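Local coordinates for LYND (Lyngbya aestuarii, PDB 4V1T), which probably uses ATP and magnesium, as a YcaO-type cyclodehydratase, to cyclise cysteine side chains of precursor peptides into thiazoline rings, at residues E539-L543 and I697-V701; L620-F624 and T771-F775; Q582-R586 and V641-L646; I603-A607 and F624-P630. One frame throughout, in Å; residues are numbered along the deposited sequence.

How the interactions relate
All four contacts lie in the YcaO part of the chain or join its C-terminal tail to it. Along the sequence, interactions 3 and 4 fall between the two segments of interaction 1, whereas interaction 2 runs on to residues 771-775. Strand 621-626 pairs with strand 605-612 in interaction 4, meets the tail in interaction 2, and leads into helix 630-649, used by interaction 3. Interactions 2, 3 and 4 have centres 15 to 18 Å apart. The centre of interaction 1 is about 16 Å from that of interaction 4, which it touches through Asp700 and Leu628, and about 28 and 30 Å from those of interactions 2 and 3. Two side chains approach the ligands: Glu540 about 4 Å from ADP, Phe624 about 6 Å from a magnesium ion.

Interaction 1: E539-L543 and I697-V701; sequences EEAIL and IYTDV
Val701 and Leu543 interlock where helices 538-561 and 697-710 come together. The CG1 methyl of Val701 enters a shallow hollow on the opposing helix, bounded by the backbone O of Glu539, 3.4 Å from CG1, and by Leu543 CB, 3.7 Å from the same methyl. One turn earlier, Ile697 repeats the arrangement: its CG2 settles against Glu539 O at 3.5 Å. That carbonyl also accepts the helical bond from Leu543 N, so both methyls rest against a peptide oxygen already in use. The reciprocal bump is Leu543. With CG anti to the backbone N (chi1 -179°), its branched end swings across to the other helix, where CD2 fits between Ile697 CG2 (3.9 Å) and Asp700 CB (4.2 Å). Ile697 CD1 extends further and reaches the carboxylate end of Glu540, 3.9 Å from OE1; this oxygen is engaged by Gly345 N, and the side chain lies about 4 Å from the bound ADP. No hydrogen bond crosses the interface. The segment axes approach to 9.0 Å and cross at 37°. The buried carboxylates of Glu539 and Asp700 form salt bridges to Arg333 and Lys335. Helix 538-561 runs on to meet Ile603 and Leu628 through Met547, and Phe624 of strand 621-626 through Glu551 and Val555, while Asp700 of helix 697-710 lies against Leu628, just beyond that strand.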
loop_
_atom_site.group_PDB
_atom_site.type_symbol
_atom_site.label_atom_id
_atom_site.label_comp_id
_atom_site.label_asym_id
_atom_site.label_seq_id
_atom_site.Cartn_x
_atom_site.Cartn_y
_atom_site.Cartn_z
ATOM N N GLU B 539 -17.916 -12.238 -18.911
ATOM C CA GLU B 539 -17.910 -13.699 -19.017
ATOM C C GLU B 539 -17.201 -14.318 -17.821
ATOM O O GLU B 539 -17.480 -15.452 -17.444
ATOM C CB GLU B 539 -17.292 -14.171 -20.341
ATOM C CG GLU B 539 -16.253 -13.254 -20.961
ATOM C CD GLU B 539 -16.854 -12.094 -21.737
ATOM O OE1 GLU B 539 -17.733 -12.334 -22.580
ATOM O OE2 GLU B 539 -16.446 -10.937 -21.492
ATOM N N GLU B 540 -16.286 -13.564 -17.224
ATOM C CA GLU B 540 -15.594 -13.996 -16.015
ATOM C C GLU B 540 -16.568 -14.022 -14.852
ATOM O O GLU B 540 -16.597 -14.965 -14.057
ATOM C CB GLU B 540 -14.441 -13.041 -15.706
ATOM C CG GLU B 540 -13.261 -13.667 -14.990
ATOM C CD GLU B 540 -12.125 -12.669 -14.788
ATOM O OE1 GLU B 540 -11.342 -12.455 -15.739
ATOM O OE2 GLU B 540 -12.037 -12.080 -13.685
ATOM N N ALA B 541 -17.368 -12.973 -14.754
ATOM C CA ALA B 541 -18.346 -12.855 -13.689
ATOM C C ALA B 541 -19.467 -13.889 -13.836
ATOM O O ALA B 541 -19.934 -14.453 -12.844
ATOM C CB ALA B 541 -18.916 -11.447 -13.665
ATOM N N ILE B 542 -19.899 -14.123 -15.072
ATOM C CA ILE B 542 -20.934 -15.111 -15.348
ATOM C C ILE B 542 -20.475 -16.515 -14.962
ATOM O O ILE B 542 -21.232 -17.269 -14.369
ATOM C CB ILE B 542 -21.337 -15.095 -16.834
ATOM C CG1 ILE B 542 -22.081 -13.797 -17.155
ATOM C CG2 ILE B 542 -22.227 -16.293 -17.167
ATOM C CD1 ILE B 542 -22.333 -13.584 -18.636
ATOM N N LEU B 543 -19.241 -16.858 -15.326
ATOM C CA LEU B 543 -18.685 -18.166 -15.011
ATOM C C LEU B 543 -18.690 -18.414 -13.503
ATOM O O LEU B 543 -19.131 -19.459 -13.032
ATOM C CB LEU B 543 -17.254 -18.289 -15.538
ATOM C CG LEU B 543 -16.562 -19.634 -15.298
ATOM C CD1 LEU B 543 -17.358 -20.782 -15.899
ATOM C CD2 LEU B 543 -15.154 -19.615 -15.870
ATOM N N ILE B 697 -12.312 -18.330 -21.214
ATOM C CA ILE B 697 -13.366 -18.182 -20.226
ATOM C C ILE B 697 -14.726 -18.271 -20.912
ATOM O O ILE B 697 -15.649 -18.902 -20.401
ATOM C CB ILE B 697 -13.241 -16.852 -19.447
ATOM C CG1 ILE B 697 -11.883 -16.766 -18.746
ATOM C CG2 ILE B 697 -14.340 -16.738 -18.400
ATOM C CD1 ILE B 697 -11.524 -15.372 -18.254
ATOM N N TYR B 698 -14.834 -17.654 -22.080
ATOM C CA TYR B 698 -16.083 -17.649 -22.834
ATOM C C TYR B 698 -16.506 -19.050 -23.267
ATOM O O TYR B 698 -17.689 -19.379 -23.273
ATOM C CB TYR B 698 -15.952 -16.744 -24.062
ATOM C CG TYR B 698 -17.145 -16.800 -24.984
ATOM C CD1 TYR B 698 -18.412 -16.458 -24.533
ATOM C CD2 TYR B 698 -17.007 -17.190 -26.301
ATOM C CE1 TYR B 698 -19.508 -16.515 -25.372
ATOM C CE2 TYR B 698 -18.098 -17.246 -27.146
ATOM C CZ TYR B 698 -19.342 -16.909 -26.677
ATOM O OH TYR B 698 -20.419 -16.968 -27.524
ATOM N N THR B 699 -15.538 -19.872 -23.648
ATOM C CA THR B 699 -15.838 -21.238 -24.028
ATOM C C THR B 699 -16.326 -22.000 -22.806
ATOM O O THR B 699 -17.187 -22.868 -22.910
ATOM C CB THR B 699 -14.609 -21.941 -24.632
ATOM O OG1 THR B 699 -14.129 -21.179 -25.746
ATOM C CG2 THR B 699 -14.966 -23.349 -25.110
ATOM N N ASP B 700 -15.783 -21.656 -21.643
ATOM C CA ASP B 700 -16.133 -22.339 -20.408
ATOM C C ASP B 700 -17.562 -22.064 -19.958
ATOM O O ASP B 700 -18.204 -22.957 -19.429
ATOM C CB ASP B 700 -15.162 -21.967 -19.290
ATOM C CG ASP B 700 -13.870 -22.751 -19.360
ATOM O OD1 ASP B 700 -13.609 -23.377 -20.407
ATOM O OD2 ASP B 700 -13.111 -22.743 -18.370
ATOM N N VAL B 701 -18.064 -20.846 -20.176
ATOM C CA VAL B 701 -19.440 -20.533 -19.780
ATOM C C VAL B 701 -20.426 -21.178 -20.749
ATOM O O VAL B 701 -21.487 -21.636 -20.339
ATOM C CB VAL B 701 -19.723 -19.005 -19.682
ATOM C CG1 VAL B 701 -18.588 -18.288 -18.980
ATOM C CG2 VAL B 701 -19.979 -18.383 -21.044
#

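Interaction 2: L620-F624 and T771-F775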
loop_
_atom_site.group_PDB
_atom_site.type_symbol
_atom_site.label_atom_id
_atom_site.label_comp_id
_atom_site.label_asym_id
_atom_site.label_seq_id
_atom_site.Cartn_x
_atom_site.Cartn_y
_atom_site.Cartn_z
ATOM N N LEU B 620 -17.974 -26.458 14.683
ATOM C CA LEU B 620 -18.119 -27.045 13.369
ATOM C C LEU B 620 -18.185 -25.932 12.342
ATOM O O LEU B 620 -19.051 -25.057 12.371
ATOM C CB LEU B 620 -19.370 -27.930 13.275
ATOM C CG LEU B 620 -19.327 -29.192 14.136
ATOM C CD1 LEU B 620 -20.662 -29.918 14.072
ATOM C CD2 LEU B 620 -18.188 -30.104 13.699
ATOM N N ILE B 621 -17.234 -25.965 11.436
ATOM C CA ILE B 621 -17.179 -24.985 10.394
ATOM C C ILE B 621 -17.028 -25.713 9.078
ATOM O O ILE B 621 -16.469 -26.800 9.000
ATOM C CB ILE B 621 -16.049 -23.976 10.679
ATOM C CG1 ILE B 621 -16.450 -23.162 11.920
ATOM C CG2 ILE B 621 -15.830 -23.050 9.487
ATOM C CD1 ILE B 621 -15.398 -22.285 12.467
ATOM N N LEU B 622 -17.555 -25.111 8.037
ATOM C CA LEU B 622 -17.456 -25.693 6.727
ATOM C C LEU B 622 -17.467 -24.615 5.647
ATOM O O LEU B 622 -17.835 -23.462 5.895
ATOM C CB LEU B 622 -18.577 -26.710 6.532
ATOM C CG LEU B 622 -19.941 -26.269 7.036
ATOM C CD1 LEU B 622 -20.560 -25.353 6.014
ATOM C CD2 LEU B 622 -20.838 -27.463 7.301
ATOM N N GLY B 623 -17.036 -24.995 4.454
ATOM C CA GLY B 623 -16.899 -24.064 3.350
ATOM C C GLY B 623 -17.068 -24.811 2.051
ATOM O O GLY B 623 -16.788 -26.008 1.979
ATOM N N PHE B 624 -17.534 -24.108 1.026
ATOM C CA PHE B 624 -17.903 -24.751 -0.230
ATOM C C PHE B 624 -17.219 -24.119 -1.422
ATOM O O PHE B 624 -16.745 -22.978 -1.359
ATOM C CB PHE B 624 -19.404 -24.655 -0.440
ATOM C CG PHE B 624 -20.200 -24.900 0.788
ATOM C CD1 PHE B 624 -20.232 -26.151 1.364
ATOM C CD2 PHE B 624 -20.940 -23.877 1.357
ATOM C CE1 PHE B 624 -20.987 -26.378 2.491
ATOM C CE2 PHE B 624 -21.697 -24.094 2.479
ATOM C CZ PHE B 624 -21.725 -25.348 3.046
ATOM N N THR B 771 -32.411 -28.918 10.624
ATOM C CA THR B 771 -31.380 -27.958 10.985
ATOM C C THR B 771 -31.013 -27.089 9.784
ATOM O O THR B 771 -30.490 -27.602 8.800
ATOM C CB THR B 771 -30.111 -28.650 11.486
ATOM O OG1 THR B 771 -30.428 -29.464 12.616
ATOM C CG2 THR B 771 -29.053 -27.614 11.899
ATOM N N PRO B 772 -31.287 -25.772 9.854
ATOM C CA PRO B 772 -30.913 -24.940 8.711
ATOM C C PRO B 772 -29.393 -24.894 8.540
ATOM O O PRO B 772 -28.660 -24.906 9.531
ATOM C CB PRO B 772 -31.474 -23.554 9.069
ATOM C CG PRO B 772 -32.436 -23.790 10.204
ATOM C CD PRO B 772 -31.930 -24.988 10.926
ATOM N N MET B 773 -28.933 -24.859 7.298
ATOM C CA MET B 773 -27.507 -24.781 7.035
ATOM C C MET B 773 -26.997 -23.453 7.608
ATOM O O MET B 773 -27.445 -22.391 7.179
ATOM C CB MET B 773 -27.236 -24.894 5.536
ATOM C CG MET B 773 -25.894 -25.541 5.194
ATOM S SD MET B 773 -24.483 -24.481 5.537
ATOM C CE MET B 773 -24.747 -23.187 4.346
ATOM N N PRO B 774 -26.072 -23.507 8.589
ATOM C CA PRO B 774 -25.806 -22.324 9.426
ATOM C C PRO B 774 -25.131 -21.158 8.704
ATOM O O PRO B 774 -25.420 -20.001 8.995
ATOM C CB PRO B 774 -24.873 -22.863 10.521
ATOM C CG PRO B 774 -24.755 -24.333 10.292
ATOM C CD PRO B 774 -25.121 -24.591 8.879
ATOM N N PHE B 775 -24.236 -21.470 7.779
ATOM C CA PHE B 775 -23.453 -20.450 7.095
ATOM C C PHE B 775 -24.123 -20.012 5.799
ATOM O O PHE B 775 -23.496 -19.359 4.963
ATOM C CB PHE B 775 -22.034 -20.974 6.831
ATOM C CG PHE B 775 -21.319 -21.440 8.077
ATOM C CD1 PHE B 775 -20.854 -20.521 9.009
ATOM C CD2 PHE B 775 -21.117 -22.792 8.321
ATOM C CE1 PHE B 775 -20.195 -20.939 10.159
ATOM C CE2 PHE B 775 -20.468 -23.217 9.465
ATOM C CZ PHE B 775 -20.003 -22.288 10.385
#
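The ring of Phe775, the last residue of the chain, directs its edge at the backbone just before strand 621-626: Leu620 O lies in the ring plane, 3.5 Å from CZ. Leu622 CD1 and Ile621 CA approach the same ring obliquely, the former only 3.5 Å from Phe775 CD2, and Trp663 meets it with planes at about 80°. The Phe624 ring likewise receives its partner at the edge. Met773 SD lies in its plane, 5.1 Å from the centroid of the Phe624 ring, a Met-aromatic contact, while Met773 CE sits 3.7 Å from Phe624 CE2. Bends at chi2 (-72°) and chi3 (-66°) curl the methionine so that sulfur and methyl both face this edge. The tail carries alternating prolines, consistent with the C-terminal PxPxP motif of azoline-forming YcaO proteins, and it brings Phe775 and Met773 to the same strand. Between them stands Leu622, whose CD1 touches Met773 SD at 4.0 Å as well as Phe775. Ile621 CG1 meets Phe775 CZ at 4.0 Å, the side chains crossing at about a right angle. Leu620 O also accepts a hydrogen bond from Trp663 NE1. Helix 538-561 supports both Phe624 and Met773, through Val555 and Trp559 respectively, and the Phe624 side chain is about 6 Å from a magnesium ion.

Interaction 3: Q582-R586 and V641-L646; sequences QQFYR and VNQIGL
Tyr585 reaches from helix 576-587 to Asn642 of helix 630-649 and delivers its hydroxyl to the amide oxygen. The two segments run almost parallel, 9° apart, but their axes stay 13.4 Å from each other, so long side chains have to bridge the gap. Asn642 OD1 lies at the edge of the tyrosine ring, in its plane, and the ring and amide planes are only 28° apart; the two flat groups therefore lie in nearly a common plane. Leu646 comes from a different direction. Its CD2 methyl stands over one face of the Tyr585 ring, 4.2 Å from the centroid, in a CH-pi contact, and its CG is 3.6 Å from Tyr585 OH. Its other methyl, CD1, meets Phe584 CE2 obliquely at 4.2 Å. Val641 CG2 lies next to the phenol oxygen as well, although the modelled separation is too short to be taken at face value. Leu646 and Asn642 stand at opposite ends of a wider, pi-type turn of their helix. Leu592 of strand 590-596 touches both Tyr585 and Val641, setting the two helices against the same strand. The Tyr585 OH to Asn642 OD1 distance of 2.5 Å is very short as modelled, and its exact length is doubtful. The tyrosine hydroxyl is the donor and the amide oxygen the acceptor; set among aliphatic groups, this polar link would probably orient the hydroxyl and favour the modelled rotation of the amide.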
loop_
_atom_site.group_PDB
_atom_site.type_symbol
_atom_site.label_atom_id
_atom_site.label_comp_id
_atom_site.label_asym_id
_atom_site.label_seq_id
_atom_site.Cartn_x
_atom_site.Cartn_y
_atom_site.Cartn_z
ATOM N N GLN B 582 -3.890 -29.183 5.944
ATOM C CA GLN B 582 -4.359 -30.213 6.875
ATOM C C GLN B 582 -3.435 -30.305 8.082
ATOM O O GLN B 582 -3.894 -30.427 9.218
ATOM C CB GLN B 582 -4.433 -31.575 6.193
ATOM C CG GLN B 582 -5.635 -31.762 5.295
ATOM C CD GLN B 582 -5.783 -33.201 4.832
ATOM O OE1 GLN B 582 -4.911 -33.740 4.141
ATOM N NE2 GLN B 582 -6.890 -33.830 5.215
ATOM N N GLN B 583 -2.131 -30.251 7.823
ATOM C CA GLN B 583 -1.139 -30.334 8.884
ATOM C C GLN B 583 -1.207 -29.092 9.762
ATOM O O GLN B 583 -1.118 -29.177 10.988
ATOM C CB GLN B 583 0.271 -30.499 8.301
ATOM C CG GLN B 583 1.375 -30.602 9.346
ATOM C CD GLN B 583 1.181 -31.762 10.307
ATOM O OE1 GLN B 583 0.734 -32.838 9.918
ATOM N NE2 GLN B 583 1.518 -31.547 11.571
ATOM N N PHE B 584 -1.375 -27.939 9.129
ATOM C CA PHE B 584 -1.504 -26.694 9.861
ATOM C C PHE B 584 -2.729 -26.730 10.780
ATOM O O PHE B 584 -2.693 -26.215 11.896
ATOM C CB PHE B 584 -1.618 -25.524 8.893
ATOM C CG PHE B 584 -1.906 -24.215 9.568
ATOM C CD1 PHE B 584 -0.873 -23.427 10.040
ATOM C CD2 PHE B 584 -3.211 -23.780 9.740
ATOM C CE1 PHE B 584 -1.131 -22.224 10.662
ATOM C CE2 PHE B 584 -3.476 -22.577 10.359
ATOM C CZ PHE B 584 -2.438 -21.802 10.828
ATOM N N TYR B 585 -3.814 -27.327 10.293
ATOM C CA TYR B 585 -5.014 -27.514 11.100
ATOM C C TYR B 585 -4.725 -28.450 12.269
ATOM O O TYR B 585 -5.105 -28.171 13.403
ATOM C CB TYR B 585 -6.155 -28.067 10.244
ATOM C CG TYR B 585 -7.006 -26.982 9.652
ATOM C CD1 TYR B 585 -6.496 -26.124 8.693
ATOM C CD2 TYR B 585 -8.323 -26.804 10.059
ATOM C CE1 TYR B 585 -7.266 -25.120 8.153
ATOM C CE2 TYR B 585 -9.104 -25.801 9.524
ATOM C CZ TYR B 585 -8.565 -24.956 8.571
ATOM O OH TYR B 585 -9.318 -23.944 8.025
ATOM N N ARG B 586 -4.051 -29.558 11.983
ATOM C CA ARG B 586 -3.648 -30.508 13.015
ATOM C C ARG B 586 -2.837 -29.823 14.121
ATOM O O ARG B 586 -2.965 -30.152 15.305
ATOM C CB ARG B 586 -2.828 -31.644 12.397
ATOM C CG ARG B 586 -3.519 -32.993 12.420
ATOM C CD ARG B 586 -2.660 -34.060 11.773
ATOM N NE ARG B 586 -3.218 -34.465 10.487
ATOM C CZ ARG B 586 -2.673 -34.226 9.295
ATOM N NH1 ARG B 586 -1.522 -33.581 9.184
ATOM N NH2 ARG B 586 -3.287 -34.647 8.195
ATOM N N VAL B 641 -13.229 -22.277 4.513
ATOM C CA VAL B 641 -13.289 -22.734 5.902
ATOM C C VAL B 641 -12.260 -21.937 6.677
ATOM O O VAL B 641 -12.500 -21.581 7.830
ATOM C CB VAL B 641 -13.082 -24.277 6.096
ATOM C CG1 VAL B 641 -13.726 -25.065 4.976
ATOM C CG2 VAL B 641 -11.629 -24.653 6.207
ATOM N N ASN B 642 -11.120 -21.657 6.035
ATOM C CA ASN B 642 -10.114 -20.755 6.595
ATOM C C ASN B 642 -10.746 -19.415 6.909
ATOM O O ASN B 642 -10.636 -18.904 8.024
ATOM C CB ASN B 642 -8.949 -20.531 5.619
ATOM C CG ASN B 642 -8.065 -21.752 5.454
ATOM O OD1 ASN B 642 -8.089 -22.675 6.264
ATOM N ND2 ASN B 642 -7.255 -21.750 4.397
ATOM N N GLN B 643 -11.415 -18.866 5.903
ATOM C CA GLN B 643 -12.051 -17.556 5.980
ATOM C C GLN B 643 -13.056 -17.459 7.131
ATOM O O GLN B 643 -13.044 -16.502 7.901
ATOM C CB GLN B 643 -12.741 -17.266 4.642
ATOM C CG GLN B 643 -13.530 -15.978 4.563
ATOM C CD GLN B 643 -14.191 -15.807 3.204
ATOM O OE1 GLN B 643 -14.727 -16.757 2.637
ATOM N NE2 GLN B 643 -14.152 -14.598 2.671
ATOM N N ILE B 644 -13.922 -18.459 7.240
ATOM C CA ILE B 644 -14.994 -18.451 8.241
ATOM C C ILE B 644 -14.492 -18.730 9.662
ATOM O O ILE B 644 -14.940 -18.098 10.615
ATOM C CB ILE B 644 -16.067 -19.507 7.893
ATOM C CG1 ILE B 644 -16.770 -19.134 6.591
ATOM C CG2 ILE B 644 -17.101 -19.640 9.010
ATOM C CD1 ILE B 644 -17.295 -20.328 5.817
ATOM N N GLY B 645 -13.558 -19.666 9.800
ATOM C CA GLY B 645 -13.295 -20.265 11.094
ATOM C C GLY B 645 -12.039 -19.912 11.852
ATOM O O GLY B 645 -12.108 -19.681 13.059
ATOM N N LEU B 646 -10.899 -19.890 11.172
ATOM C CA LEU B 646 -9.621 -19.806 11.862
ATOM C C LEU B 646 -9.501 -18.582 12.776
ATOM O O LEU B 646 -8.984 -18.688 13.894
ATOM C CB LEU B 646 -8.472 -19.830 10.849
ATOM C CG LEU B 646 -8.270 -21.180 10.151
ATOM C CD1 LEU B 646 -7.176 -21.077 9.100
ATOM C CD2 LEU B 646 -7.944 -22.287 11.155
#

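Interaction 4: I603-A607 and F624-P630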
loop_
_atom_site.group_PDB
_atom_site.type_symbol
_atom_site.label_atom_id
_atom_site.label_comp_id
_atom_site.label_asym_id
_atom_site.label_seq_id
_atom_site.Cartn_x
_atom_site.Cartn_y
_atom_site.Cartn_z
ATOM N N ILE B 603 -20.058 -31.230 -12.590
ATOM C CA ILE B 603 -19.088 -30.181 -12.309
ATOM C C ILE B 603 -18.614 -30.349 -10.874
ATOM O O ILE B 603 -19.422 -30.320 -9.958
ATOM C CB ILE B 603 -19.695 -28.777 -12.491
ATOM C CG1 ILE B 603 -20.178 -28.598 -13.941
ATOM C CG2 ILE B 603 -18.671 -27.710 -12.124
ATOM C CD1 ILE B 603 -20.931 -27.304 -14.193
ATOM N N PRO B 604 -17.298 -30.518 -10.669
ATOM C CA PRO B 604 -16.863 -30.838 -9.311
ATOM C C PRO B 604 -17.239 -29.777 -8.280
ATOM O O PRO B 604 -17.020 -28.586 -8.479
ATOM C CB PRO B 604 -15.343 -30.973 -9.432
ATOM C CG PRO B 604 -14.978 -30.503 -10.785
ATOM C CD PRO B 604 -16.190 -30.516 -11.639
ATOM N N ALA B 605 -17.815 -30.241 -7.181
ATOM C CA ALA B 605 -18.241 -29.383 -6.100
ATOM C C ALA B 605 -17.870 -30.078 -4.808
ATOM O O ALA B 605 -18.006 -31.300 -4.689
ATOM C CB ALA B 605 -19.742 -29.141 -6.167
ATOM N N PHE B 606 -17.401 -29.304 -3.841
ATOM C CA PHE B 606 -16.903 -29.882 -2.608
ATOM C C PHE B 606 -17.342 -29.125 -1.366
ATOM O O PHE B 606 -17.681 -27.945 -1.428
ATOM C CB PHE B 606 -15.380 -29.940 -2.659
ATOM C CG PHE B 606 -14.851 -30.772 -3.786
ATOM C CD1 PHE B 606 -14.632 -32.130 -3.615
ATOM C CD2 PHE B 606 -14.575 -30.198 -5.015
ATOM C CE1 PHE B 606 -14.141 -32.903 -4.653
ATOM C CE2 PHE B 606 -14.082 -30.964 -6.055
ATOM C CZ PHE B 606 -13.870 -32.317 -5.878
ATOM N N ALA B 607 -17.329 -29.829 -0.241
ATOM C CA ALA B 607 -17.512 -29.220 1.068
ATOM C C ALA B 607 -16.279 -29.480 1.922
ATOM O O ALA B 607 -15.901 -30.625 2.148
ATOM C CB ALA B 607 -18.742 -29.779 1.746
ATOM N N PHE B 624 -17.534 -24.108 1.026
ATOM C CA PHE B 624 -17.903 -24.751 -0.230
ATOM C C PHE B 624 -17.219 -24.119 -1.422
ATOM O O PHE B 624 -16.745 -22.978 -1.359
ATOM C CB PHE B 624 -19.404 -24.655 -0.440
ATOM C CG PHE B 624 -20.200 -24.900 0.788
ATOM C CD1 PHE B 624 -20.232 -26.151 1.364
ATOM C CD2 PHE B 624 -20.940 -23.877 1.357
ATOM C CE1 PHE B 624 -20.987 -26.378 2.491
ATOM C CE2 PHE B 624 -21.697 -24.094 2.479
ATOM C CZ PHE B 624 -21.725 -25.348 3.046
ATOM N N GLY B 625 -17.185 -24.871 -2.512
ATOM C CA GLY B 625 -16.597 -24.403 -3.752
ATOM C C GLY B 625 -16.942 -25.349 -4.883
ATOM O O GLY B 625 -17.028 -26.559 -4.689
ATOM N N ALA B 626 -17.165 -24.788 -6.062
ATOM C CA ALA B 626 -17.366 -25.574 -7.264
ATOM C C ALA B 626 -16.651 -24.887 -8.412
ATOM O O ALA B 626 -16.572 -23.663 -8.462
ATOM C CB ALA B 626 -18.855 -25.728 -7.574
ATOM N N HIS B 627 -16.117 -25.689 -9.324
ATOM C CA HIS B 627 -15.363 -25.170 -10.455
ATOM C C HIS B 627 -15.206 -26.296 -11.460
ATOM O O HIS B 627 -15.374 -27.459 -11.099
ATOM C CB HIS B 627 -13.994 -24.662 -9.995
ATOM C CG HIS B 627 -13.362 -23.688 -10.938
ATOM N ND1 HIS B 627 -12.454 -24.067 -11.902
ATOM C CD2 HIS B 627 -13.499 -22.348 -11.057
ATOM C CE1 HIS B 627 -12.059 -23.002 -12.577
ATOM N NE2 HIS B 627 -12.681 -21.947 -12.087
ATOM N N LEU B 628 -14.920 -25.970 -12.718
ATOM C CA LEU B 628 -14.694 -27.014 -13.708
ATOM C C LEU B 628 -13.435 -27.794 -13.326
ATOM O O LEU B 628 -13.354 -29.003 -13.519
ATOM C CB LEU B 628 -14.589 -26.424 -15.121
ATOM C CG LEU B 628 -15.917 -25.969 -15.757
ATOM C CD1 LEU B 628 -15.675 -25.274 -17.086
ATOM C CD2 LEU B 628 -16.878 -27.135 -15.953
ATOM N N ASP B 629 -12.471 -27.083 -12.758
ATOM C CA ASP B 629 -11.218 -27.668 -12.292
ATOM C C ASP B 629 -11.363 -28.066 -10.829
ATOM O O ASP B 629 -11.501 -27.195 -9.971
ATOM C CB ASP B 629 -10.073 -26.665 -12.451
ATOM C CG ASP B 629 -8.710 -27.268 -12.142
ATOM O OD1 ASP B 629 -8.641 -28.340 -11.504
ATOM O OD2 ASP B 629 -7.693 -26.659 -12.542
ATOM N N PRO B 630 -11.335 -29.381 -10.538
ATOM C CA PRO B 630 -11.597 -29.835 -9.172
ATOM C C PRO B 630 -10.552 -29.340 -8.188
ATOM O O PRO B 630 -10.860 -29.178 -7.006
ATOM C CB PRO B 630 -11.553 -31.364 -9.288
ATOM C CG PRO B 630 -10.707 -31.626 -10.481
ATOM C CD PRO B 630 -10.982 -30.502 -11.429
#
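Phe606 and Gly625 form a hydrogen-bonded antiparallel pair, Phe606 N giving to Gly625 O at 2.9 Å (161°) and Gly625 N returning to Phe606 O at a longer 3.3 Å (149°). The ladder goes one step further, with His627 N bonded to Pro604 O at 3.1 Å. Proline has no N-H to answer with, and its ring carbons CG and CD face His627 O instead. CA-H...O contacts from Phe624, Ala605 and Ala626 reinforce the backbone pairing. This is the beta hairpin of strands 605-612 and 621-626, within a three-stranded antiparallel sheet completed by strand 590-596. Beyond the strand, His627 ND1 accepts Asp629 N at 3.1 Å, shaping the turn into helix 630-649; Asp629 is the N-cap, its OD1 bonded to Thr631 N. One face of the sheet carries Ala605, Ala607, Phe624 and Ala626. There, Ala605 CB and Ala626 CB meet at 3.8 Å across a non-hydrogen-bonded pair, and Ala607 CB lies in the plane of the Phe624 ring, 3.9 Å from CD1. Phe606 points to the opposite face, toward Ala633 and Ile634 of helix 630-649; its CE2 is 4.1 Å from Pro630 CB, the two side chains lying side by side. Pro630 CB also packs on Pro604 CB at 3.8 Å, while Ile603 and Leu628 meet obliquely and both touch Met547 of helix 538-561.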